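Long-range contacts in OmpA family protein (Klebsiella pneumoniae subsp. pneumoniae, PDB 7RJJ), which probably binds peptidoglycan through this OmpA-like domain, seen here with D-alanine in its pocket, and so would tie the outer membrane to the cell wall: residues K28-S33 against D73-T78; I45-H50 against R110-S115; H50-G55 against E104-N109. All coordinates share one frame; numbering follows the deposited sequence.

Contact 1 (K28-S33 against D73-T78); sequences KRLVSS and DWMRDT
Leu30 packs over one face of the Trp74 indole, and this pairing carries much of the contact between helices 27-38 and 57-77 of the OmpA-like domain, an alpha/beta fold with its helices packed on a mixed sheet. The two short helical segments run at 64° to each other, with axes 10.8 Å apart at closest approach; the contact is largely apolar, and no hydrogen bond crosses it. Trp74 holds CG anti to its backbone N (chi1 -171°), which sends the ring system across to helix 27-38. Leu30 then meets one face with two of its carbons. CB stands over the six-membered ring, 3.7 Å from the ring centroid and 8° off the normal, in a CH-pi contact; CD1 covers the five-membered half, 3.8 Å from Trp74 NE1. On the opposite face Thr78 CB lies 3.7 Å above the Trp74 plane, so the indole is sandwiched between Leu30 and Thr78, one turn further along the chain. Val31 comes in at the rim, its CG2 near the ring plane and 4.0 Å from Trp74 CH2. Met75, modelled as selenomethionine, fills the inner side of the contact together with Leu34 and Ile37 of helix 27-38 and Phe86 of strand 86-90. Its chain bends at chi2, bringing the terminal methyl up to the helix backbone: CE lies 3.6 Å from Ser33 CB and 3.4 Å from the carbonyl oxygen of Leu30.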
ATOM      1  N   LYS A  28       6.899  -6.696  10.362  1.00 26.80           N
ATOM      2  CA  LYS A  28       8.293  -6.452   9.900  1.00 27.64           C
ATOM      3  C   LYS A  28       8.303  -5.668   8.584  1.00 25.29           C
ATOM      4  O   LYS A  28       9.154  -4.744   8.474  1.00 25.17           O
ATOM      5  CB  LYS A  28       9.055  -7.773   9.776  1.00 30.45           C
ATOM      6  CG  LYS A  28      10.497  -7.627   9.316  1.00 32.36           C
ATOM      7  CD  LYS A  28      11.246  -8.937   9.295  1.00 35.69           C
ATOM      8  CE  LYS A  28      12.581  -8.850   8.586  1.00 37.99           C
ATOM      9  NZ  LYS A  28      13.465  -7.824   9.187  1.00 39.40           N
ATOM     10  N   ARG A  29       7.403  -6.006   7.644  1.00 24.18           N
ATOM     11  CA  ARG A  29       7.337  -5.300   6.328  1.00 22.69           C
ATOM     12  C   ARG A  29       6.827  -3.867   6.519  1.00 20.59           C
ATOM     13  O   ARG A  29       7.310  -2.945   5.793  1.00 19.25           O
ATOM     14  CB  ARG A  29       6.453  -6.074   5.344  1.00 23.13           C
ATOM     15  CG  ARG A  29       7.150  -7.261   4.696  1.00 25.37           C
ATOM     16  CD  ARG A  29       6.198  -8.187   3.967  1.00 26.65           C
ATOM     17  NE  ARG A  29       5.344  -8.920   4.896  1.00 28.41           N
ATOM     18  CZ  ARG A  29       4.494  -9.887   4.554  1.00 30.28           C
ATOM     19  NH1 ARG A  29       4.367 -10.249   3.286  1.00 30.57           N
ATOM     20  NH2 ARG A  29       3.779 -10.497   5.486  1.00 31.88           N
ATOM     21  N   LEU A  30       5.905  -3.673   7.464  1.00 19.83           N
ATOM     22  CA  LEU A  30       5.386  -2.307   7.742  1.00 18.28           C
ATOM     23  C   LEU A  30       6.492  -1.447   8.347  1.00 18.62           C
ATOM     24  O   LEU A  30       6.677  -0.284   7.888  1.00 17.30           O
ATOM     25  CB  LEU A  30       4.195  -2.410   8.695  1.00 18.52           C
ATOM     26  CG  LEU A  30       2.926  -2.997   8.089  1.00 18.06           C
ATOM     27  CD1 LEU A  30       1.923  -3.346   9.184  1.00 19.14           C
ATOM     28  CD2 LEU A  30       2.322  -2.040   7.072  1.00 16.62           C
ATOM     29  N   VAL A  31       7.176  -1.981   9.368  1.00 20.42           N
ATOM     30  CA  VAL A  31       8.257  -1.211  10.042  1.00 21.62           C
ATOM     31  C   VAL A  31       9.303  -0.838   8.980  1.00 21.80           C
ATOM     32  O   VAL A  31       9.798   0.332   9.018  1.00 22.08           O
ATOM     33  CB  VAL A  31       8.848  -1.983  11.243  1.00 23.91           C
ATOM     34  CG1 VAL A  31      10.142  -1.360  11.743  1.00 25.46           C
ATOM     35  CG2 VAL A  31       7.840  -2.101  12.384  1.00 24.44           C
ATOM     36  N   SER A  32       9.587  -1.767   8.046  1.00 22.06           N
ATOM     37  CA  SER A  32      10.619  -1.503   7.008  1.00 22.93           C
ATOM     38  C   SER A  32      10.225  -0.283   6.157  1.00 21.17           C
ATOM     39  O   SER A  32      11.107   0.589   5.897  1.00 21.58           O
ATOM     40  CB  SER A  32      10.856  -2.722   6.160  1.00 23.86           C
ATOM     41  OG  SER A  32      11.822  -2.438   5.166  1.00 25.15           O
ATOM     42  N   SER A  33       8.960  -0.216   5.743  1.00 19.68           N
ATOM     43  CA  SER A  33       8.464   0.943   4.951  1.00 18.39           C
ATOM     44  C   SER A  33       8.520   2.207   5.808  1.00 17.96           C
ATOM     45  O   SER A  33       8.904   3.263   5.274  1.00 17.22           O
ATOM     46  CB  SER A  33       7.067   0.716   4.455  1.00 17.27           C
ATOM     47  OG  SER A  33       7.031  -0.363   3.538  1.00 18.68           O
ATOM     48  N   ASP A  73      -3.331   4.339   7.751  1.00 17.24           N
ATOM     49  CA  ASP A  73      -3.750   4.390   9.179  1.00 19.03           C
ATOM     50  C   ASP A  73      -2.650   3.815  10.082  1.00 18.97           C
ATOM     51  O   ASP A  73      -2.403   4.396  11.156  1.00 19.34           O
ATOM     52  CB  ASP A  73      -5.055   3.626   9.421  1.00 21.04           C
ATOM     53  CG  ASP A  73      -6.303   4.237   8.809  1.00 22.32           C
ATOM     54  OD1 ASP A  73      -6.198   5.302   8.167  1.00 21.61           O
ATOM     55  OD2 ASP A  73      -7.385   3.627   8.992  1.00 25.32           O
ATOM     56  N   TRP A  74      -2.011   2.722   9.660  1.00 18.21           N
ATOM     57  CA  TRP A  74      -0.939   2.131  10.504  1.00 18.91           C
ATOM     58  C   TRP A  74       0.234   3.107  10.603  1.00 18.73           C
ATOM     59  O   TRP A  74       0.727   3.390  11.696  1.00 19.69           O
ATOM     60  CB  TRP A  74      -0.495   0.776   9.947  1.00 18.62           C
ATOM     61  CG  TRP A  74       0.430   0.023  10.852  1.00 19.89           C
ATOM     62  CD1 TRP A  74       0.086  -0.947  11.749  1.00 21.68           C
ATOM     63  CD2 TRP A  74       1.858   0.174  10.950  1.00 19.87           C
ATOM     64  NE1 TRP A  74       1.200  -1.427  12.379  1.00 22.75           N
ATOM     65  CE2 TRP A  74       2.301  -0.744  11.927  1.00 21.85           C
ATOM     66  CE3 TRP A  74       2.802   0.991  10.319  1.00 18.86           C
ATOM     67  CZ2 TRP A  74       3.646  -0.867  12.275  1.00 22.83           C
ATOM     68  CZ3 TRP A  74       4.132   0.867  10.662  1.00 19.80           C
ATOM     69  CH2 TRP A  74       4.545  -0.048  11.630  1.00 21.84           C
HETATM   70  N   MSE A  75       0.663   3.642   9.458  1.00 17.44           N
HETATM   71  CA  MSE A  75       1.804   4.546   9.432  1.00 18.14           C
HETATM   72  C   MSE A  75       1.528   5.786  10.280  1.00 18.76           C
HETATM   73  O   MSE A  75       2.403   6.265  10.993  1.00 19.18           O
HETATM   74  CB  MSE A  75       2.121   4.969   7.998  1.00 17.19           C
HETATM   75  CG  MSE A  75       2.519   3.839   7.091  1.00 17.45           C
HETATM   76 SE   MSE A  75       4.253   3.070   7.561  1.00 20.97          SE
HETATM   77  CE  MSE A  75       4.178   1.448   6.476  1.00 19.16           C
ATOM     78  N   ARG A  76       0.296   6.272  10.239  1.00 19.00           N
ATOM     79  CA  ARG A  76      -0.051   7.510  10.983  1.00 20.95           C
ATOM     80  C   ARG A  76      -0.195   7.211  12.474  1.00 22.88           C
ATOM     81  O   ARG A  76       0.414   7.914  13.263  1.00 24.56           O
ATOM     82  CB  ARG A  76      -1.363   8.083  10.439  1.00 21.26           C
ATOM     83  CG  ARG A  76      -1.944   9.259  11.201  1.00 23.45           C
ATOM     84  CD  ARG A  76      -3.388   9.440  10.795  1.00 24.53           C
ATOM     85  NE  ARG A  76      -4.227   8.327  11.197  1.00 26.28           N
ATOM     86  CZ  ARG A  76      -5.355   7.963  10.603  1.00 27.27           C
ATOM     87  NH1 ARG A  76      -5.798   8.619   9.544  1.00 27.74           N
ATOM     88  NH2 ARG A  76      -6.036   6.933  11.069  1.00 28.57           N
ATOM     89  N   ASP A  77      -0.944   6.178  12.813  1.00 23.18           N
ATOM     90  CA  ASP A  77      -1.275   5.890  14.236  1.00 25.59           C
ATOM     91  C   ASP A  77      -0.144   5.115  14.930  1.00 26.23           C
ATOM     92  O   ASP A  77       0.191   5.476  16.074  1.00 27.99           O
ATOM     93  CB  ASP A  77      -2.628   5.176  14.324  1.00 26.91           C
ATOM     94  CG  ASP A  77      -3.794   6.017  13.812  1.00 27.40           C
ATOM     95  OD1 ASP A  77      -3.637   7.254  13.725  1.00 27.27           O
ATOM     96  OD2 ASP A  77      -4.847   5.430  13.494  1.00 28.70           O
ATOM     97  N   THR A  78       0.401   4.085  14.286  1.00 24.98           N
ATOM     98  CA  THR A  78       1.500   3.290  14.895  1.00 26.39           C
ATOM     99  C   THR A  78       2.863   3.924  14.579  1.00 25.95           C
ATOM    100  O   THR A  78       3.757   3.822  15.440  1.00 27.60           O
ATOM    101  CB  THR A  78       1.419   1.831  14.432  1.00 26.25           C
ATOM    102  OG1 THR A  78       0.140   1.352  14.837  1.00 27.49           O
ATOM    103  CG2 THR A  78       2.502   0.952  15.015  1.00 27.88           C
TER

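Contact 2 (I45-H50 against R110-S115); sequences IVVAGH and RRVEIS. With DAL (D-alanine), chain C.
Val46 and Ser115 form a hydrogen-bonded antiparallel pair, as do Ala48 and Glu113, joining strands 43-49 and 112-117 in the middle of the domain's mixed sheet. Each pair has two backbone bonds; Ala48 N to Glu113 O, at 2.8 Å, is nearly straight (174°). Farther along, His50 N donates to Arg111 O on a more bent path (134°). Close apolar contacts lie on the face carrying Val47, Val112 and Ile114. Helix 57-77 covers Val47 and Val112 with Ala68 and Val71, while Ile45 and Ile114 meet helix 27-38. Here Val47 CG1 touches Val112 CG1 at 3.5 Å, and Ile45 CG2 meets Ile114 CG2 at 3.6 Å. Polar groups dominate near the loop end. The Arg111 guanidinium stacks on the His50 ring, with centres 3.6 Å apart and planes at 20°, and Tyr91 also meets that ring. Three bonds fix the guanidinium: NE to Glu113 OE2 within its plane, NH1 to Asn109 O and NH2 to Arg95 O. A water sits by Ser115 OG at 2.6 Å and donates weakly to Val46 O. Arg110 sends NE to Phe15 O and NH1 to Asp52, and lays its CG and CD methylenes along the D-alanine carboxylate, CD 3.3 Å from the ligand O.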
ATOM      1  N   ILE A  45       3.687  10.888   0.606  1.00  9.69           N
ATOM      2  CA  ILE A  45       3.675   9.399   0.708  1.00  9.54           C
ATOM      3  C   ILE A  45       2.478   8.934  -0.111  1.00  8.87           C
ATOM      4  O   ILE A  45       1.335   9.067   0.379  1.00  9.06           O
ATOM      5  CB  ILE A  45       3.602   8.922   2.174  1.00 10.46           C
ATOM      6  CG1 ILE A  45       4.658   9.595   3.055  1.00 11.49           C
ATOM      7  CG2 ILE A  45       3.691   7.402   2.265  1.00 10.89           C
ATOM      8  CD1 ILE A  45       4.437   9.382   4.524  1.00 13.08           C
ATOM      9  N   VAL A  46       2.726   8.489  -1.338  1.00  8.55           N
ATOM     10  CA  VAL A  46       1.595   8.015  -2.172  1.00  8.29           C
ATOM     11  C   VAL A  46       1.408   6.535  -1.842  1.00  8.24           C
ATOM     12  O   VAL A  46       2.335   5.747  -2.091  1.00  8.57           O
ATOM     13  CB  VAL A  46       1.819   8.274  -3.673  1.00  8.64           C
ATOM     14  CG1 VAL A  46       0.741   7.613  -4.529  1.00  8.77           C
ATOM     15  CG2 VAL A  46       1.928   9.759  -3.974  1.00  9.21           C
ATOM     16  N   VAL A  47       0.257   6.192  -1.282  1.00  8.30           N
ATOM     17  CA  VAL A  47      -0.033   4.798  -0.845  1.00  8.61           C
ATOM     18  C   VAL A  47      -1.049   4.207  -1.829  1.00  8.44           C
ATOM     19  O   VAL A  47      -2.189   4.692  -1.857  1.00  8.67           O
ATOM     20  CB  VAL A  47      -0.550   4.769   0.606  1.00  9.48           C
ATOM     21  CG1 VAL A  47      -0.646   3.337   1.114  1.00 10.27           C
ATOM     22  CG2 VAL A  47       0.324   5.590   1.536  1.00 10.03           C
ATOM     23  N   ALA A  48      -0.621   3.232  -2.630  1.00  8.50           N
ATOM     24  CA  ALA A  48      -1.472   2.646  -3.690  1.00  8.64           C
ATOM     25  C   ALA A  48      -1.841   1.204  -3.349  1.00  9.13           C
ATOM     26  O   ALA A  48      -0.916   0.379  -3.093  1.00  9.62           O
ATOM     27  CB  ALA A  48      -0.762   2.726  -5.017  1.00  8.94           C
ATOM     28  N   GLY A  49      -3.145   0.933  -3.307  1.00  9.50           N
ATOM     29  CA  GLY A  49      -3.642  -0.427  -3.031  1.00 10.21           C
ATOM     30  C   GLY A  49      -3.910  -1.192  -4.313  1.00 10.57           C
ATOM     31  O   GLY A  49      -4.220  -0.565  -5.369  1.00 10.56           O
ATOM     32  N   HIS A  50      -3.845  -2.521  -4.219  1.00 11.51           N
ATOM     33  CA  HIS A  50      -4.049  -3.414  -5.379  1.00 12.15           C
ATOM     34  C   HIS A  50      -4.838  -4.645  -4.935  1.00 13.18           C
ATOM     35  O   HIS A  50      -4.920  -4.908  -3.710  1.00 13.56           O
ATOM     36  CB  HIS A  50      -2.701  -3.848  -5.953  1.00 12.81           C
ATOM     37  CG  HIS A  50      -1.841  -2.731  -6.439  1.00 12.59           C
ATOM     38  ND1 HIS A  50      -1.788  -2.383  -7.769  1.00 13.13           N
ATOM     39  CD2 HIS A  50      -0.968  -1.929  -5.795  1.00 12.34           C
ATOM     40  CE1 HIS A  50      -0.940  -1.389  -7.932  1.00 13.34           C
ATOM     41  NE2 HIS A  50      -0.421  -1.078  -6.730  1.00 12.59           N
ATOM     42  N   ARG A 110      -2.462  -9.075  -3.921  1.00 16.36           N
ATOM     43  CA  ARG A 110      -3.194  -8.392  -2.822  1.00 16.33           C
ATOM     44  C   ARG A 110      -2.141  -7.598  -2.051  1.00 15.83           C
ATOM     45  O   ARG A 110      -1.546  -8.159  -1.115  1.00 16.38           O
ATOM     46  CB  ARG A 110      -3.921  -9.430  -1.957  1.00 17.83           C
ATOM     47  CG  ARG A 110      -4.900 -10.294  -2.738  1.00 18.81           C
ATOM     48  CD  ARG A 110      -5.749 -11.185  -1.848  1.00 20.62           C
ATOM     49  NE  ARG A 110      -5.011 -12.217  -1.123  1.00 21.78           N
ATOM     50  CZ  ARG A 110      -4.872 -13.493  -1.518  1.00 22.87           C
ATOM     51  NH1 ARG A 110      -5.398 -13.907  -2.654  1.00 22.83           N
ATOM     52  NH2 ARG A 110      -4.193 -14.348  -0.772  1.00 24.12           N
ATOM     53  N   ARG A 111      -1.942  -6.326  -2.411  1.00 14.89           N
ATOM     54  CA  ARG A 111      -0.797  -5.628  -1.796  1.00 14.85           C
ATOM     55  C   ARG A 111      -0.962  -4.107  -1.804  1.00 13.62           C
ATOM     56  O   ARG A 111      -1.933  -3.584  -2.384  1.00 13.26           O
ATOM     57  CB  ARG A 111       0.420  -5.978  -2.652  1.00 15.53           C
ATOM     58  CG  ARG A 111       0.409  -5.274  -4.002  1.00 15.33           C
ATOM     59  CD  ARG A 111       1.388  -5.851  -5.002  1.00 16.61           C
ATOM     60  NE  ARG A 111       1.567  -4.944  -6.132  1.00 16.95           N
ATOM     61  CZ  ARG A 111       0.786  -4.898  -7.201  1.00 17.86           C
ATOM     62  NH1 ARG A 111      -0.258  -5.710  -7.309  1.00 18.66           N
ATOM     63  NH2 ARG A 111       1.045  -4.030  -8.164  1.00 18.08           N
ATOM     64  N   VAL A 112      -0.004  -3.439  -1.177  1.00 13.57           N
ATOM     65  CA  VAL A 112       0.091  -1.955  -1.195  1.00 12.83           C
ATOM     66  C   VAL A 112       1.517  -1.589  -1.624  1.00 13.44           C
ATOM     67  O   VAL A 112       2.465  -2.293  -1.220  1.00 14.51           O
ATOM     68  CB  VAL A 112      -0.294  -1.345   0.164  1.00 12.89           C
ATOM     69  CG1 VAL A 112       0.300   0.042   0.352  1.00 12.35           C
ATOM     70  CG2 VAL A 112      -1.800  -1.344   0.372  1.00 13.04           C
ATOM     71  N   GLU A 113       1.627  -0.563  -2.463  1.00 13.95           N
ATOM     72  CA  GLU A 113       2.894   0.001  -2.982  1.00 15.47           C
ATOM     73  C   GLU A 113       2.992   1.436  -2.453  1.00 14.17           C
ATOM     74  O   GLU A 113       1.937   2.114  -2.422  1.00 13.92           O
ATOM     75  CB  GLU A 113       2.882   0.035  -4.513  1.00 17.89           C
ATOM     76  CG  GLU A 113       2.702  -1.314  -5.191  1.00 20.97           C
ATOM     77  CD  GLU A 113       3.913  -2.227  -5.204  1.00 25.27           C
ATOM     78  OE1 GLU A 113       4.974  -1.833  -4.639  1.00 28.24           O
ATOM     79  OE2 GLU A 113       3.810  -3.327  -5.815  1.00 29.86           O
ATOM     80  N   ILE A 114       4.174   1.856  -2.011  1.00 13.86           N
ATOM     81  CA  ILE A 114       4.367   3.244  -1.499  1.00 13.57           C
ATOM     82  C   ILE A 114       5.416   3.940  -2.370  1.00 13.90           C
ATOM     83  O   ILE A 114       6.470   3.325  -2.670  1.00 14.58           O
ATOM     84  CB  ILE A 114       4.747   3.243  -0.004  1.00 14.19           C
ATOM     85  CG1 ILE A 114       3.629   2.646   0.855  1.00 13.96           C
ATOM     86  CG2 ILE A 114       5.113   4.645   0.465  1.00 14.62           C
ATOM     87  CD1 ILE A 114       3.988   2.456   2.311  1.00 15.26           C
ATOM     88  N   SER A 115       5.095   5.154  -2.815  1.00 13.43           N
ATOM     89  CA  SER A 115       6.054   5.977  -3.588  1.00 14.48           C
ATOM     90  C   SER A 115       6.252   7.287  -2.825  1.00 14.56           C
ATOM     91  O   SER A 115       5.229   7.850  -2.376  1.00 14.11           O
ATOM     92  CB  SER A 115       5.569   6.239  -4.978  1.00 14.78           C
ATOM     93  OG  SER A 115       5.398   5.032  -5.695  1.00 15.12           O
TER
HETATM   94  N   DAL C 601      -9.897  -9.792  -5.606  1.00 24.99           N
HETATM   95  CA  DAL C 601      -9.857 -10.405  -4.244  1.00 25.85           C
HETATM   96  CB  DAL C 601     -11.217 -10.314  -3.600  1.00 29.05           C
HETATM   97  C   DAL C 601      -8.778  -9.721  -3.394  1.00 25.73           C
HETATM   98  O   DAL C 601      -8.764  -9.850  -2.171  1.00 23.42           O
HETATM   99  OXT DAL C 601      -7.880  -9.043  -3.902  1.00 22.22           O
HETATM  100  O   HOH W   1       2.944   4.273  -5.086  1.00 22.08           O

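Contact 3 (H50-G55 against E104-N109); sequences HTDSVG and EGRALN. With DAL (D-alanine), chain C.
Asp52 crosses Arg106 at a slant because of two torsions: Asp52 CG sits between its own backbone N and carbonyl carbon (chi1 60°), and Arg106 CG is anti to the carbonyl carbon, its chain bent at chi3. The aliphatic part of the arginine, not its charge, does the touching. Arg106 CB lies 3.6 Å from Asp52 OD2, while the guanidinium passes on toward Asn100, whose carbonyl oxygen takes NH1. Asp52 OD2 has its salt-bridge partner elsewhere, in Arg110. Farther along the loop, Val54 CG2 rests on Arg106 CD at 3.7 Å, a contact at the surface. Asn109, at the C-terminal end of helix 103-109, packs its CB on the backbone of the loop, 3.9 Å from Asp52 CA. Its amide points elsewhere and is held there: OD1 accepts from Ile97 N, and ND2 donates to Ala98 O and Asn100 OD1. The carbonyl oxygen of Asn109 lies 3.5 Å from His50 CB. With its flank against the helix, the loop presents mainly backbone groups to the D-alanine, Thr51 CB lying 3.2 Å from its OXT. Asp52 N donates to the ligand OXT at 3.0 Å, well aligned at 155°, and the ligand N gives Asp52 O a weak bond. Its approaches to Asp52 OD1 and Val54 O are doubtfully short in the model. OD1, its place less sure, appears also to accept from Val54 N, as in an Asx turn. A loop aspartate and an arginine on the following helix, here Asp52 and Arg67, mark the peptidoglycan-binding site of OmpA-like domains, which D-alanine occupies here.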
ATOM      1  N   HIS A  50      -3.845  -2.521  -4.219  1.00 11.51           N
ATOM      2  CA  HIS A  50      -4.049  -3.414  -5.379  1.00 12.15           C
ATOM      3  C   HIS A  50      -4.838  -4.645  -4.935  1.00 13.18           C
ATOM      4  O   HIS A  50      -4.920  -4.908  -3.710  1.00 13.56           O
ATOM      5  CB  HIS A  50      -2.701  -3.848  -5.953  1.00 12.81           C
ATOM      6  CG  HIS A  50      -1.841  -2.731  -6.439  1.00 12.59           C
ATOM      7  ND1 HIS A  50      -1.788  -2.383  -7.769  1.00 13.13           N
ATOM      8  CD2 HIS A  50      -0.968  -1.929  -5.795  1.00 12.34           C
ATOM      9  CE1 HIS A  50      -0.940  -1.389  -7.932  1.00 13.34           C
ATOM     10  NE2 HIS A  50      -0.421  -1.078  -6.730  1.00 12.59           N
ATOM     11  N   THR A  51      -5.365  -5.372  -5.907  1.00 14.18           N
ATOM     12  CA  THR A  51      -6.133  -6.614  -5.622  1.00 15.61           C
ATOM     13  C   THR A  51      -5.746  -7.683  -6.637  1.00 16.97           C
ATOM     14  O   THR A  51      -5.070  -7.338  -7.623  1.00 16.61           O
ATOM     15  CB  THR A  51      -7.644  -6.389  -5.753  1.00 15.82           C
ATOM     16  OG1 THR A  51      -7.966  -6.236  -7.136  1.00 15.92           O
ATOM     17  CG2 THR A  51      -8.126  -5.173  -4.994  1.00 15.60           C
ATOM     18  N   ASP A  52      -6.101  -8.940  -6.349  1.00 18.86           N
ATOM     19  CA  ASP A  52      -5.924 -10.011  -7.361  1.00 20.99           C
ATOM     20  C   ASP A  52      -7.126  -9.843  -8.303  1.00 21.65           C
ATOM     21  O   ASP A  52      -7.976  -8.962  -8.020  1.00 20.31           O
ATOM     22  CB  ASP A  52      -5.780 -11.390  -6.703  1.00 23.08           C
ATOM     23  CG  ASP A  52      -6.973 -11.812  -5.866  1.00 23.71           C
ATOM     24  OD1 ASP A  52      -8.078 -11.334  -6.161  1.00 24.23           O
ATOM     25  OD2 ASP A  52      -6.782 -12.613  -4.909  1.00 25.54           O
ATOM     26  N   SER A  53      -7.217 -10.630  -9.372  1.00 22.95           N
ATOM     27  CA  SER A  53      -8.341 -10.440 -10.329  1.00 24.20           C
ATOM     28  C   SER A  53      -9.605 -11.209  -9.894  1.00 24.86           C
ATOM     29  O   SER A  53     -10.532 -11.273 -10.699  1.00 25.32           O
ATOM     30  CB  SER A  53      -7.917 -10.853 -11.711  1.00 25.73           C
ATOM     31  OG  SER A  53      -7.596 -12.228 -11.720  1.00 26.20           O
ATOM     32  N   VAL A  54      -9.644 -11.773  -8.679  1.00 25.96           N
ATOM     33  CA  VAL A  54     -10.862 -12.514  -8.218  1.00 28.18           C
ATOM     34  C   VAL A  54     -11.932 -11.485  -7.835  1.00 28.16           C
ATOM     35  O   VAL A  54     -11.567 -10.394  -7.366  1.00 27.42           O
ATOM     36  CB  VAL A  54     -10.554 -13.485  -7.059  1.00 29.56           C
ATOM     37  CG1 VAL A  54     -11.817 -14.078  -6.444  1.00 31.44           C
ATOM     38  CG2 VAL A  54      -9.610 -14.596  -7.493  1.00 30.90           C
ATOM     39  N   GLY A  55     -13.201 -11.785  -8.110  1.00 30.27           N
ATOM     40  CA  GLY A  55     -14.289 -10.857  -7.753  1.00 32.15           C
ATOM     41  C   GLY A  55     -14.621  -9.890  -8.878  1.00 33.81           C
ATOM     42  O   GLY A  55     -14.223 -10.163 -10.036  1.00 34.11           O
ATOM     43  N   GLU A 104      -0.389 -18.488  -4.761  1.00 31.16           N
ATOM     44  CA  GLU A 104       0.790 -17.679  -4.339  1.00 31.02           C
ATOM     45  C   GLU A 104       0.820 -16.390  -5.164  1.00 28.03           C
ATOM     46  O   GLU A 104       1.117 -15.315  -4.586  1.00 26.48           O
ATOM     47  CB  GLU A 104       2.120 -18.416  -4.514  1.00 34.32           C
ATOM     48  CG  GLU A 104       2.251 -19.675  -3.682  1.00 38.32           C
ATOM     49  CD  GLU A 104       1.530 -20.900  -4.217  1.00 40.71           C
ATOM     50  OE1 GLU A 104       1.310 -21.831  -3.425  1.00 44.22           O
ATOM     51  OE2 GLU A 104       1.224 -20.940  -5.435  1.00 41.37           O
ATOM     52  N   GLY A 105       0.525 -16.505  -6.460  1.00 27.20           N
ATOM     53  CA  GLY A 105       0.510 -15.335  -7.356  1.00 25.33           C
ATOM     54  C   GLY A 105      -0.563 -14.343  -6.937  1.00 23.08           C
ATOM     55  O   GLY A 105      -0.262 -13.152  -6.864  1.00 21.52           O
ATOM     56  N   ARG A 106      -1.773 -14.838  -6.671  1.00 22.89           N
ATOM     57  CA  ARG A 106      -2.896 -13.959  -6.259  1.00 21.78           C
ATOM     58  C   ARG A 106      -2.562 -13.332  -4.902  1.00 21.25           C
ATOM     59  O   ARG A 106      -2.888 -12.153  -4.719  1.00 20.49           O
ATOM     60  CB  ARG A 106      -4.223 -14.723  -6.244  1.00 22.65           C
ATOM     61  CG  ARG A 106      -4.683 -15.196  -7.619  1.00 23.26           C
ATOM     62  CD  ARG A 106      -6.075 -15.806  -7.622  1.00 24.45           C
ATOM     63  NE  ARG A 106      -6.164 -17.069  -6.904  1.00 25.88           N
ATOM     64  CZ  ARG A 106      -5.910 -18.272  -7.434  1.00 27.24           C
ATOM     65  NH1 ARG A 106      -5.525 -18.389  -8.697  1.00 27.18           N
ATOM     66  NH2 ARG A 106      -6.049 -19.359  -6.691  1.00 28.83           N
ATOM     67  N   ALA A 107      -1.900 -14.071  -4.008  1.00 22.41           N
ATOM     68  CA  ALA A 107      -1.565 -13.488  -2.684  1.00 22.46           C
ATOM     69  C   ALA A 107      -0.583 -12.331  -2.869  1.00 21.08           C
ATOM     70  O   ALA A 107      -0.706 -11.329  -2.124  1.00 20.57           O
ATOM     71  CB  ALA A 107      -1.017 -14.534  -1.748  1.00 24.56           C
ATOM     72  N   LEU A 108       0.341 -12.459  -3.827  1.00 20.81           N
ATOM     73  CA  LEU A 108       1.322 -11.371  -4.082  1.00 19.88           C
ATOM     74  C   LEU A 108       0.601 -10.131  -4.626  1.00 17.73           C
ATOM     75  O   LEU A 108       1.022  -9.005  -4.271  1.00 16.79           O
ATOM     76  CB  LEU A 108       2.398 -11.854  -5.063  1.00 21.13           C
ATOM     77  CG  LEU A 108       3.500 -12.729  -4.465  1.00 23.42           C
ATOM     78  CD1 LEU A 108       4.358 -13.347  -5.559  1.00 25.15           C
ATOM     79  CD2 LEU A 108       4.368 -11.949  -3.491  1.00 23.74           C
ATOM     80  N   ASN A 109      -0.465 -10.329  -5.407  1.00 17.18           N
ATOM     81  CA  ASN A 109      -1.196  -9.192  -6.030  1.00 16.01           C
ATOM     82  C   ASN A 109      -1.995  -8.408  -4.978  1.00 15.50           C
ATOM     83  O   ASN A 109      -2.212  -7.184  -5.191  1.00 14.84           O
ATOM     84  CB  ASN A 109      -2.052  -9.665  -7.204  1.00 16.49           C
ATOM     85  CG  ASN A 109      -1.219 -10.088  -8.395  1.00 17.27           C
ATOM     86  OD1 ASN A 109      -0.158  -9.509  -8.657  1.00 17.07           O
ATOM     87  ND2 ASN A 109      -1.700 -11.075  -9.141  1.00 18.18           N
TER
HETATM   88  N   DAL C 601      -9.897  -9.792  -5.606  1.00 24.99           N
HETATM   89  CA  DAL C 601      -9.857 -10.405  -4.244  1.00 25.85           C
HETATM   90  CB  DAL C 601     -11.217 -10.314  -3.600  1.00 29.05           C
HETATM   91  C   DAL C 601      -8.778  -9.721  -3.394  1.00 25.73           C
HETATM   92  O   DAL C 601      -8.764  -9.850  -2.171  1.00 23.42           O
HETATM   93  OXT DAL C 601      -7.880  -9.043  -3.902  1.00 22.22           O

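Contact 2 lies near the centre of the chain and joins the other two. Toward contact 1, whose centre is 12 Å away, Ile114 CD1 of strand 112-117 packs on Ser33 CB at 4.1 Å, so the helix pair rests on the sheet. At the other end contact 2 runs into contact 3, with centres 14 Å apart: His50 belongs to both, and Arg110 NH1 bridges to Asp52 OD2 at 2.9 Å. That salt bridge sits beside the D-alanine, which both contacts touch; Thr17, Gly18, Asn60, Leu63 and Arg67 complete its pocket. Contacts 1 and 3 lie on opposite sides of the chain's centre, their own centres 22 Å apart, and do not touch.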